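PDB 4RY1: periplasmic solute binding protein from Pectobacterium atrosepticum, which probably binds a sugar in the periplasm and delivers it to an ABC-type transporter, as expected of a family 1 solute-binding protein. Local coordinates for residues G78-L82 against N83-D87; Y209-L212 against V213-V217; Q221-F224 against S225-R229; N312-G315 against V316-L319. All blocks are in the same frame, centred on the assembly; numbering follows the deposited sequence.

In the fold
All four contacts are local, each made within one unbroken run of chain, so none closes a long loop; they follow one another in series and neither nest nor cross. Interaction 1 turns the chain from the loop after helix 69-74 into helix 86-89, beside strands 107-123 and 284-292. Interaction 2 ends helix 199-214, and interaction 3 ends the next helix, 221-225. These two touch, Tyr209 OH lying 3.7 Å from Gln221 CG, with centres about 17 Å apart. Interaction 4 caps and spans the short helix 313-319; its centre is about 22 Å from that of interaction 1, and both lie across the chain's centre from interactions 2 and 3.

Interaction 1: residues G78-L82 against N83-D87; sequences GFYDL and NKQKD
The Tyr80 ring is met at its edge, near its own plane, by Gln85 CG, which lies 3.7 Å from Tyr80 CE2. Lys84 CB comes to the same end of the ring obliquely and approaches Tyr80 OH to 3.5 Å. The Gln85 amide is turned only 25° from the ring plane, although the two side chains cross at about a right angle, and its OE1 stands 3.0 Å from Tyr80 OH. The bend of Gln85 at chi2 (-67°) carries the amide back to the phenol. Pro299 of helix 299-310 and Ile292 also touch Tyr80.

The second flat group, the Asp81 carboxylate, receives Asn83 N at OD1 (3.1 Å), the donor lying 54° out of the carboxylate plane. Leu108 N also donates to this oxygen, linking the turn to strand 107-123. Behind these side chains the backbone bonds are of the i to i+3 kind: Lys84 N reaches Asp81 O at 2.9 Å and Gln85 N reaches Leu82 O at 2.9 Å, as befits the short 3-10 turn. A water accepts from both Asp81 N (3.0 Å) and Lys84 NZ.

With two backbone N-H groups converging on OD1, the Asp81 side chain would be stabilised as a carboxylate. Lys84 NZ, 5.8 Å from Asp81 OD2, makes no direct salt bridge with it and would add a weaker favourable field.

Interaction 2: residues Y209-L212 against V213-V217; sequences YKKL and VDSHV
Lys211 O accepts twice from Ser215, from N and from OG, each at 2.9 Å. The two donors arrive from opposite faces of the carbonyl plane, so a single acceptor serves both the backbone N-H and the hydroxyl. Ser215 OG is placed for this by chi1 of -59°, which sets it beside its own backbone N.

Just before it, Val213 N and Asp214 N are satisfied by ordinary helical bonds to Tyr209 O and Lys210 O. Beyond Ser215 the pattern changes: Val217 N bonds to Leu212 O at 2.9 Å, an i to i+5 link, while His216 N turns to Val213 O at 3.0 Å. With positive phi at His216 (61°), these two bonds make a Schellman motif that ends helix 199-214.

Outside the backbone, Lys210 NZ forms a salt bridge with Asp214 OD2, meeting its syn lone pair at 2.9 Å. The lysine chain runs extended and then bends at chi4 (-70°) to bring the ammonium over. Tyr209 OH has its hydrogen-bond partner in Asp385 OD2, while its ring carbon CZ packs obliquely on Val213 CG2 at 3.6 Å. His216 NE2 makes a weak hydrogen bond to Asp154 OD1. Leu212 CD2 meets Val217 CG1 at 3.9 Å, an apolar contact that spans the Schellman motif.

Leu212 and Val217 face helix 138-152 through Phe142 and Leu141 respectively; Phe142 also makes a cation-pi contact with Lys211. Tyr209 and Leu212 rest on Ile171 of helix 169-183, and the His216 ring stacks on Tyr157.

Interaction 3: residues Q221-F224 against S225-R229; sequences QRYF and SSFGR
The C-terminal end of helix 221-225, closed by a type I beta turn from Ser225 to Gly228, joins Gln221-Phe224 to Ser225-Arg229. The turn is evidenced by Gly228 N bonding to Ser225 O, with positive phi at Gly228 (69°) where the chain leaves helical geometry. Within it, Phe227 N reaches three residues back, to Phe224 O at 3.0 Å, while Ser226 N makes two weak bonds, to Arg222 O and Tyr223 O.

The serine hydroxyls reinforce this ending. Ser225 OG and Ser225 N both bond to Gln221 O, at 2.8 and 2.9 Å, from opposite faces of its carbonyl plane; Ser225 OG is also hydrogen-bonded to Tyr386 OH. Ser226 OG reaches Tyr223 O at 2.7 Å, in the carbonyl plane; its chi1 of 79° places the hydroxyl between the backbone N and the carbonyl carbon.

Farther out, Phe227 CE2 sits over one face of the Tyr223 ring, toward its rim and 3.7 Å from Tyr223 CE1. The ring planes are inclined at 50°, an oblique aromatic pair. Phe227 also turns its edge to backbone oxygens, CD2 lying 3.3 Å from Tyr223 O. Pro237 of helix 236-239 touches both aromatic residues.

Chemically, hydroxyl groups supplement the backbone donors as helical bonding weakens. The partly positive ring edge of Phe227 probably adds a mild electrostatic attraction to the carbonyl oxygens, alongside its apolar packing against Tyr223.

Interaction 4: residues N312-G315 against V316-L319; sequences NPEG and VKAL
Glu314 and Lys317 lie side by side and point the same way, joined by a salt bridge whose hydrogen bond, Lys317 NZ to Glu314 OE2 at 3.3 Å, is weak. A water near both Glu314 OE1 and Lys317 NZ may bridge them, though its approach to OE1 is suspiciously short. Both chains are bent, Glu314 at chi2 (-54°) and Lys317 at chi3 (-73°), and the second bend keeps Lys317 CE 3.4 Å from Pro313 O.

The pair is carried by the short helix 313-319, whose backbone bonds set the spacing of Glu314 and Lys317. Asn312 is its N-cap: OD1 accepts from Glu314 N at 2.9 Å, the donor in the carbonyl plane of the amide. Asn312 O receives Val316 N at 2.9 Å, almost straight at 173°. The i to i+4 series continues with Lys317 N on Pro313 O, Ala318 N on Glu314 O and Leu319 N on Gly315 O.

The helix is packed among three others. Val316 touches Ala331 and Leu335 of helix 329-337, where Pro313 and Lys317 meet Leu334. Ala318 and Leu319 lie against helix 13-29 at Ala22, while Glu314 and Leu319 contact Phe308 and Met309, respectively, of the preceding helix, 299-310.

Interaction 1: residues G78-L82 against N83-D87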
loop_
_atom_site.group_PDB
_atom_site.type_symbol
_atom_site.label_atom_id
_atom_site.label_comp_id
_atom_site.label_asym_id
_atom_site.label_seq_id
_atom_site.Cartn_x
_atom_site.Cartn_y
_atom_site.Cartn_z
ATOM N N GLY A 78 -0.079 12.348 -19.047
ATOM C CA GLY A 78 -1.206 11.475 -18.806
ATOM C C GLY A 78 -1.141 10.207 -19.626
ATOM O O GLY A 78 -0.300 10.020 -20.509
ATOM N N PHE A 79 -2.054 9.329 -19.283
ATOM C CA PHE A 79 -2.227 8.062 -19.948
ATOM C C PHE A 79 -3.407 8.117 -20.915
ATOM O O PHE A 79 -4.165 9.118 -20.977
ATOM C CB PHE A 79 -2.367 6.962 -18.893
ATOM C CG PHE A 79 -1.122 6.774 -18.064
ATOM C CD1 PHE A 79 0.062 6.312 -18.638
ATOM C CD2 PHE A 79 -1.096 7.119 -16.725
ATOM C CE1 PHE A 79 1.213 6.164 -17.893
ATOM C CE2 PHE A 79 0.064 6.954 -15.976
ATOM C CZ PHE A 79 1.215 6.470 -16.559
ATOM N N TYR A 80 -3.572 7.046 -21.684
ATOM C CA TYR A 80 -4.748 6.927 -22.519
ATOM C C TYR A 80 -6.014 6.974 -21.652
ATOM O O TYR A 80 -6.109 6.267 -20.634
ATOM C CB TYR A 80 -4.672 5.645 -23.324
ATOM C CG TYR A 80 -5.846 5.384 -24.233
ATOM C CD1 TYR A 80 -5.813 5.782 -25.564
ATOM C CD2 TYR A 80 -6.965 4.664 -23.788
ATOM C CE1 TYR A 80 -6.866 5.513 -26.422
ATOM C CE2 TYR A 80 -8.019 4.408 -24.630
ATOM C CZ TYR A 80 -7.964 4.822 -25.952
ATOM O OH TYR A 80 -9.035 4.510 -26.762
ATOM N N ASP A 81 -6.978 7.782 -22.069
ATOM C CA ASP A 81 -8.213 7.957 -21.303
ATOM C C ASP A 81 -9.101 6.717 -21.411
ATOM O O ASP A 81 -9.741 6.460 -22.439
ATOM C CB ASP A 81 -8.953 9.185 -21.809
ATOM C CG ASP A 81 -10.244 9.461 -21.082
ATOM O OD1 ASP A 81 -10.592 8.760 -20.107
ATOM O OD2 ASP A 81 -10.931 10.413 -21.535
ATOM N N LEU A 82 -9.159 5.955 -20.319
ATOM C CA LEU A 82 -9.903 4.684 -20.317
ATOM C C LEU A 82 -11.414 4.825 -20.496
ATOM O O LEU A 82 -12.074 3.862 -20.869
ATOM C CB LEU A 82 -9.629 3.890 -19.052
ATOM C CG LEU A 82 -8.169 3.490 -18.812
ATOM C CD1 LEU A 82 -8.089 2.648 -17.552
ATOM C CD2 LEU A 82 -7.564 2.707 -19.959
ATOM N N ASN A 83 -11.954 6.026 -20.281
ATOM C CA ASN A 83 -13.363 6.255 -20.615
ATOM C C ASN A 83 -13.637 6.022 -22.100
ATOM O O ASN A 83 -14.766 5.721 -22.463
ATOM C CB ASN A 83 -13.859 7.656 -20.197
ATOM C CG ASN A 83 -13.803 7.897 -18.694
ATOM O OD1 ASN A 83 -13.416 8.998 -18.220
ATOM N ND2 ASN A 83 -14.224 6.919 -17.939
ATOM N N LYS A 84 -12.610 6.154 -22.943
ATOM C CA LYS A 84 -12.731 5.840 -24.380
ATOM C C LYS A 84 -12.953 4.353 -24.682
ATOM O O LYS A 84 -13.337 4.002 -25.791
ATOM C CB LYS A 84 -11.510 6.341 -25.149
ATOM C CG LYS A 84 -11.361 7.838 -25.132
ATOM C CD LYS A 84 -10.061 8.179 -25.829
ATOM C CE LYS A 84 -9.799 9.654 -25.974
ATOM N NZ LYS A 84 -8.559 9.746 -26.792
ATOM N N GLN A 85 -12.701 3.495 -23.693
ATOM C CA GLN A 85 -12.910 2.054 -23.830
ATOM C C GLN A 85 -13.875 1.545 -22.774
ATOM O O GLN A 85 -13.769 0.409 -22.306
ATOM C CB GLN A 85 -11.579 1.322 -23.752
ATOM C CG GLN A 85 -10.613 1.728 -24.852
ATOM C CD GLN A 85 -11.013 1.321 -26.269
ATOM O OE1 GLN A 85 -10.485 1.882 -27.242
ATOM N NE2 GLN A 85 -11.896 0.348 -26.405
ATOM N N LYS A 86 -14.833 2.394 -22.413
ATOM C CA LYS A 86 -15.823 2.052 -21.384
ATOM C C LYS A 86 -16.487 0.691 -21.615
ATOM O O LYS A 86 -16.654 -0.091 -20.672
ATOM C CB LYS A 86 -16.897 3.145 -21.263
ATOM C CG LYS A 86 -18.087 2.687 -20.428
ATOM C CD LYS A 86 -18.869 3.816 -19.782
ATOM C CE LYS A 86 -19.190 3.479 -18.327
ATOM N NZ LYS A 86 -18.719 4.512 -17.361
ATOM N N ASP A 87 -16.891 0.417 -22.850
ATOM C CA ASP A 87 -17.637 -0.822 -23.142
ATOM C C ASP A 87 -16.767 -2.078 -23.078
ATOM O O ASP A 87 -17.162 -3.098 -22.495
ATOM C CB ASP A 87 -18.342 -0.730 -24.496
ATOM C CG ASP A 87 -19.445 0.307 -24.506
ATOM O OD1 ASP A 87 -20.083 0.513 -23.454
ATOM O OD2 ASP A 87 -19.666 0.923 -25.567
HETATM O O HOH W 1 -6.577 9.428 -24.487
#

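Interaction 2: residues Y209-L212 against V213-V217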
loop_
_atom_site.group_PDB
_atom_site.type_symbol
_atom_site.label_atom_id
_atom_site.label_comp_id
_atom_site.label_asym_id
_atom_site.label_seq_id
_atom_site.Cartn_x
_atom_site.Cartn_y
_atom_site.Cartn_z
ATOM N N TYR A 209 5.591 8.973 17.241
ATOM C CA TYR A 209 6.715 8.076 16.927
ATOM C C TYR A 209 7.616 7.802 18.156
ATOM O O TYR A 209 7.921 6.657 18.497
ATOM C CB TYR A 209 7.559 8.614 15.765
ATOM C CG TYR A 209 8.723 7.691 15.504
ATOM C CD1 TYR A 209 8.552 6.525 14.775
ATOM C CD2 TYR A 209 9.980 7.950 16.032
ATOM C CE1 TYR A 209 9.601 5.655 14.555
ATOM C CE2 TYR A 209 11.028 7.085 15.828
ATOM C CZ TYR A 209 10.844 5.940 15.074
ATOM O OH TYR A 209 11.897 5.073 14.889
ATOM N N LYS A 210 8.003 8.881 18.829
ATOM C CA LYS A 210 8.922 8.787 19.950
ATOM C C LYS A 210 8.266 7.924 21.028
ATOM O O LYS A 210 8.912 7.082 21.653
ATOM C CB LYS A 210 9.271 10.191 20.441
ATOM C CG LYS A 210 10.491 10.273 21.349
ATOM C CD LYS A 210 10.521 11.580 22.131
ATOM C CE LYS A 210 11.816 11.754 22.912
ATOM N NZ LYS A 210 11.969 10.820 24.068
ATOM N N LYS A 211 6.962 8.094 21.210
ATOM C CA LYS A 211 6.226 7.266 22.167
ATOM C C LYS A 211 6.204 5.784 21.803
ATOM O O LYS A 211 6.317 4.932 22.652
ATOM C CB LYS A 211 4.792 7.761 22.369
ATOM C CG LYS A 211 4.167 7.146 23.619
ATOM C CD LYS A 211 2.853 7.806 23.981
ATOM C CE LYS A 211 2.294 7.236 25.273
ATOM N NZ LYS A 211 0.981 7.849 25.604
ATOM N N LEU A 212 6.033 5.480 20.526
ATOM C CA LEU A 212 6.054 4.091 20.087
ATOM C C LEU A 212 7.394 3.431 20.440
ATOM O O LEU A 212 7.433 2.308 20.936
ATOM C CB LEU A 212 5.799 4.014 18.577
ATOM C CG LEU A 212 4.381 4.353 18.094
ATOM C CD1 LEU A 212 4.366 4.490 16.587
ATOM C CD2 LEU A 212 3.391 3.285 18.508
ATOM N N VAL A 213 8.474 4.166 20.183
ATOM C CA VAL A 213 9.817 3.687 20.495
ATOM C C VAL A 213 10.063 3.587 22.010
ATOM O O VAL A 213 10.457 2.527 22.528
ATOM C CB VAL A 213 10.896 4.544 19.829
ATOM C CG1 VAL A 213 12.270 4.158 20.335
ATOM C CG2 VAL A 213 10.841 4.334 18.322
ATOM N N ASP A 214 9.827 4.689 22.712
ATOM C CA ASP A 214 10.077 4.749 24.160
ATOM C C ASP A 214 9.258 3.696 24.934
ATOM O O ASP A 214 9.724 3.145 25.947
ATOM C CB ASP A 214 9.782 6.152 24.696
ATOM C CG ASP A 214 10.791 7.202 24.234
ATOM O OD1 ASP A 214 11.866 6.860 23.693
ATOM O OD2 ASP A 214 10.498 8.403 24.438
ATOM N N SER A 215 8.052 3.405 24.444
ATOM C CA SER A 215 7.156 2.375 25.025
ATOM C C SER A 215 7.442 0.914 24.616
ATOM O O SER A 215 6.727 0.010 25.035
ATOM C CB SER A 215 5.680 2.669 24.700
ATOM O OG SER A 215 5.261 3.931 25.179
ATOM N N HIS A 216 8.469 0.690 23.795
ATOM C CA HIS A 216 8.794 -0.650 23.282
ATOM C C HIS A 216 7.655 -1.245 22.444
ATOM O O HIS A 216 7.467 -2.456 22.405
ATOM C CB HIS A 216 9.198 -1.612 24.422
ATOM C CG HIS A 216 10.164 -2.692 24.014
ATOM N ND1 HIS A 216 9.769 -3.944 23.590
ATOM C CD2 HIS A 216 11.520 -2.706 23.998
ATOM C CE1 HIS A 216 10.836 -4.674 23.313
ATOM N NE2 HIS A 216 11.911 -3.947 23.555
ATOM N N VAL A 217 6.906 -0.387 21.753
ATOM C CA VAL A 217 5.898 -0.903 20.813
ATOM C C VAL A 217 6.553 -1.341 19.505
ATOM O O VAL A 217 6.258 -2.401 18.982
ATOM C CB VAL A 217 4.776 0.109 20.541
ATOM C CG1 VAL A 217 3.786 -0.468 19.534
ATOM C CG2 VAL A 217 4.037 0.405 21.827
#

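Interaction 3: residues Q221-F224 against S225-R229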
loop_
_atom_site.group_PDB
_atom_site.type_symbol
_atom_site.label_atom_id
_atom_site.label_comp_id
_atom_site.label_asym_id
_atom_site.label_seq_id
_atom_site.Cartn_x
_atom_site.Cartn_y
_atom_site.Cartn_z
ATOM N N GLN A 221 15.262 2.903 14.848
ATOM C CA GLN A 221 15.936 2.810 13.555
ATOM C C GLN A 221 17.350 2.216 13.666
ATOM O O GLN A 221 17.887 1.710 12.671
ATOM C CB GLN A 221 15.958 4.144 12.827
ATOM C CG GLN A 221 14.579 4.560 12.364
ATOM C CD GLN A 221 14.209 3.812 11.111
ATOM O OE1 GLN A 221 14.807 4.046 10.061
ATOM N NE2 GLN A 221 13.253 2.898 11.208
ATOM N N ARG A 222 17.949 2.275 14.858
ATOM C CA ARG A 222 19.223 1.579 15.108
ATOM C C ARG A 222 19.035 0.060 14.962
ATOM O O ARG A 222 19.833 -0.629 14.312
ATOM C CB ARG A 222 19.774 1.893 16.496
ATOM C CG ARG A 222 20.164 3.352 16.722
ATOM C CD ARG A 222 20.690 3.512 18.130
ATOM N NE ARG A 222 21.278 4.806 18.445
ATOM C CZ ARG A 222 22.556 5.143 18.262
ATOM N NH1 ARG A 222 23.425 4.320 17.678
ATOM N NH2 ARG A 222 22.955 6.348 18.635
ATOM N N TYR A 223 17.939 -0.430 15.516
ATOM C CA TYR A 223 17.591 -1.857 15.414
ATOM C C TYR A 223 17.467 -2.244 13.937
ATOM O O TYR A 223 18.074 -3.199 13.475
ATOM C CB TYR A 223 16.296 -2.143 16.165
ATOM C CG TYR A 223 15.720 -3.519 16.030
ATOM C CD1 TYR A 223 15.002 -3.873 14.890
ATOM C CD2 TYR A 223 15.811 -4.440 17.049
ATOM C CE1 TYR A 223 14.406 -5.121 14.766
ATOM C CE2 TYR A 223 15.225 -5.694 16.936
ATOM C CZ TYR A 223 14.524 -6.039 15.783
ATOM O OH TYR A 223 13.910 -7.275 15.646
ATOM N N PHE A 224 16.663 -1.504 13.190
ATOM C CA PHE A 224 16.431 -1.883 11.789
ATOM C C PHE A 224 17.699 -1.745 10.947
ATOM O O PHE A 224 17.968 -2.580 10.076
ATOM C CB PHE A 224 15.212 -1.178 11.196
ATOM C CG PHE A 224 13.935 -1.726 11.756
ATOM C CD1 PHE A 224 13.505 -2.997 11.390
ATOM C CD2 PHE A 224 13.220 -1.026 12.720
ATOM C CE1 PHE A 224 12.365 -3.545 11.959
ATOM C CE2 PHE A 224 12.066 -1.562 13.269
ATOM C CZ PHE A 224 11.655 -2.833 12.912
ATOM N N SER A 225 18.511 -0.738 11.247
ATOM C CA SER A 225 19.759 -0.546 10.520
ATOM C C SER A 225 20.699 -1.720 10.679
ATOM O O SER A 225 21.491 -1.990 9.773
ATOM C CB SER A 225 20.445 0.732 10.954
ATOM O OG SER A 225 19.687 1.866 10.543
ATOM N N SER A 226 20.588 -2.428 11.811
ATOM C CA SER A 226 21.445 -3.587 12.096
ATOM C C SER A 226 21.205 -4.723 11.109
ATOM O O SER A 226 22.021 -5.624 11.005
ATOM C CB SER A 226 21.319 -4.090 13.545
ATOM O OG SER A 226 20.151 -4.870 13.751
ATOM N N PHE A 227 20.071 -4.691 10.418
ATOM C CA PHE A 227 19.737 -5.721 9.424
ATOM C C PHE A 227 20.111 -5.382 7.993
ATOM O O PHE A 227 19.896 -6.196 7.087
ATOM C CB PHE A 227 18.259 -6.088 9.532
ATOM C CG PHE A 227 17.942 -6.772 10.811
ATOM C CD1 PHE A 227 18.127 -8.142 10.933
ATOM C CD2 PHE A 227 17.530 -6.049 11.909
ATOM C CE1 PHE A 227 17.886 -8.772 12.126
ATOM C CE2 PHE A 227 17.294 -6.672 13.114
ATOM C CZ PHE A 227 17.477 -8.034 13.228
ATOM N N GLY A 228 20.653 -4.186 7.789
ATOM C CA GLY A 228 21.114 -3.743 6.464
ATOM C C GLY A 228 19.953 -3.518 5.501
ATOM O O GLY A 228 18.929 -2.936 5.859
ATOM N N ARG A 229 20.128 -4.001 4.275
ATOM C CA ARG A 229 19.154 -3.780 3.182
ATOM C C ARG A 229 18.190 -4.952 2.969
ATOM O O ARG A 229 17.370 -4.943 2.046
ATOM C CB ARG A 229 19.877 -3.470 1.853
ATOM C CG ARG A 229 20.185 -1.994 1.562
ATOM C CD ARG A 229 19.170 -1.048 2.202
ATOM N NE ARG A 229 18.866 0.195 1.488
ATOM C CZ ARG A 229 17.769 0.413 0.755
ATOM N NH1 ARG A 229 16.853 -0.536 0.563
ATOM N NH2 ARG A 229 17.588 1.598 0.187
#

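Interaction 4: residues N312-G315 against V316-L319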
loop_
_atom_site.group_PDB
_atom_site.type_symbol
_atom_site.label_atom_id
_atom_site.label_comp_id
_atom_site.label_asym_id
_atom_site.label_seq_id
_atom_site.Cartn_x
_atom_site.Cartn_y
_atom_site.Cartn_z
ATOM N N ASN A 312 -12.988 -11.287 -16.986
ATOM C CA ASN A 312 -13.296 -12.560 -17.641
ATOM C C ASN A 312 -13.003 -13.691 -16.665
ATOM O O ASN A 312 -11.931 -13.731 -16.087
ATOM C CB ASN A 312 -12.453 -12.736 -18.910
ATOM C CG ASN A 312 -12.821 -13.981 -19.711
ATOM O OD1 ASN A 312 -12.726 -15.099 -19.218
ATOM N ND2 ASN A 312 -13.212 -13.789 -20.963
ATOM N N PRO A 313 -13.942 -14.646 -16.481
ATOM C CA PRO A 313 -13.724 -15.741 -15.519
ATOM C C PRO A 313 -12.366 -16.454 -15.663
ATOM O O PRO A 313 -11.751 -16.822 -14.671
ATOM C CB PRO A 313 -14.905 -16.685 -15.818
ATOM C CG PRO A 313 -15.996 -15.754 -16.233
ATOM C CD PRO A 313 -15.304 -14.679 -17.055
ATOM N N GLU A 314 -11.909 -16.653 -16.902
ATOM C CA GLU A 314 -10.652 -17.364 -17.120
ATOM C C GLU A 314 -9.446 -16.535 -16.622
ATOM O O GLU A 314 -8.510 -17.060 -16.012
ATOM C CB GLU A 314 -10.485 -17.748 -18.606
ATOM C CG GLU A 314 -11.491 -18.807 -19.029
ATOM C CD GLU A 314 -11.456 -20.043 -18.148
ATOM O OE1 GLU A 314 -10.347 -20.583 -17.955
ATOM O OE2 GLU A 314 -12.534 -20.468 -17.643
ATOM N N GLY A 315 -9.488 -15.230 -16.845
ATOM C CA GLY A 315 -8.411 -14.375 -16.353
ATOM C C GLY A 315 -8.457 -14.200 -14.856
ATOM O O GLY A 315 -7.440 -14.213 -14.166
ATOM N N VAL A 316 -9.672 -14.042 -14.353
ATOM C CA VAL A 316 -9.887 -13.917 -12.928
ATOM C C VAL A 316 -9.393 -15.162 -12.177
ATOM O O VAL A 316 -8.703 -15.062 -11.163
ATOM C CB VAL A 316 -11.378 -13.609 -12.620
ATOM C CG1 VAL A 316 -11.678 -13.777 -11.151
ATOM C CG2 VAL A 316 -11.740 -12.197 -13.070
ATOM N N LYS A 317 -9.730 -16.340 -12.685
ATOM C CA LYS A 317 -9.265 -17.567 -12.036
ATOM C C LYS A 317 -7.744 -17.700 -12.115
ATOM O O LYS A 317 -7.095 -18.130 -11.170
ATOM C CB LYS A 317 -9.967 -18.771 -12.634
ATOM C CG LYS A 317 -11.415 -18.853 -12.185
ATOM C CD LYS A 317 -12.060 -20.131 -12.690
ATOM C CE LYS A 317 -12.339 -20.108 -14.167
ATOM N NZ LYS A 317 -12.973 -21.403 -14.558
ATOM N N ALA A 318 -7.167 -17.279 -13.238
ATOM C CA ALA A 318 -5.716 -17.366 -13.386
ATOM C C ALA A 318 -4.995 -16.503 -12.356
ATOM O O ALA A 318 -4.016 -16.920 -11.760
ATOM C CB ALA A 318 -5.304 -16.973 -14.801
ATOM N N LEU A 319 -5.476 -15.281 -12.190
ATOM C CA LEU A 319 -4.828 -14.329 -11.287
ATOM C C LEU A 319 -5.129 -14.583 -9.818
ATOM O O LEU A 319 -4.344 -14.231 -8.955
ATOM C CB LEU A 319 -5.199 -12.893 -11.646
ATOM C CG LEU A 319 -4.496 -12.395 -12.900
ATOM C CD1 LEU A 319 -5.043 -11.070 -13.398
ATOM C CD2 LEU A 319 -3.009 -12.234 -12.622
HETATM O O HOH W 2 -10.196 -21.754 -15.788
#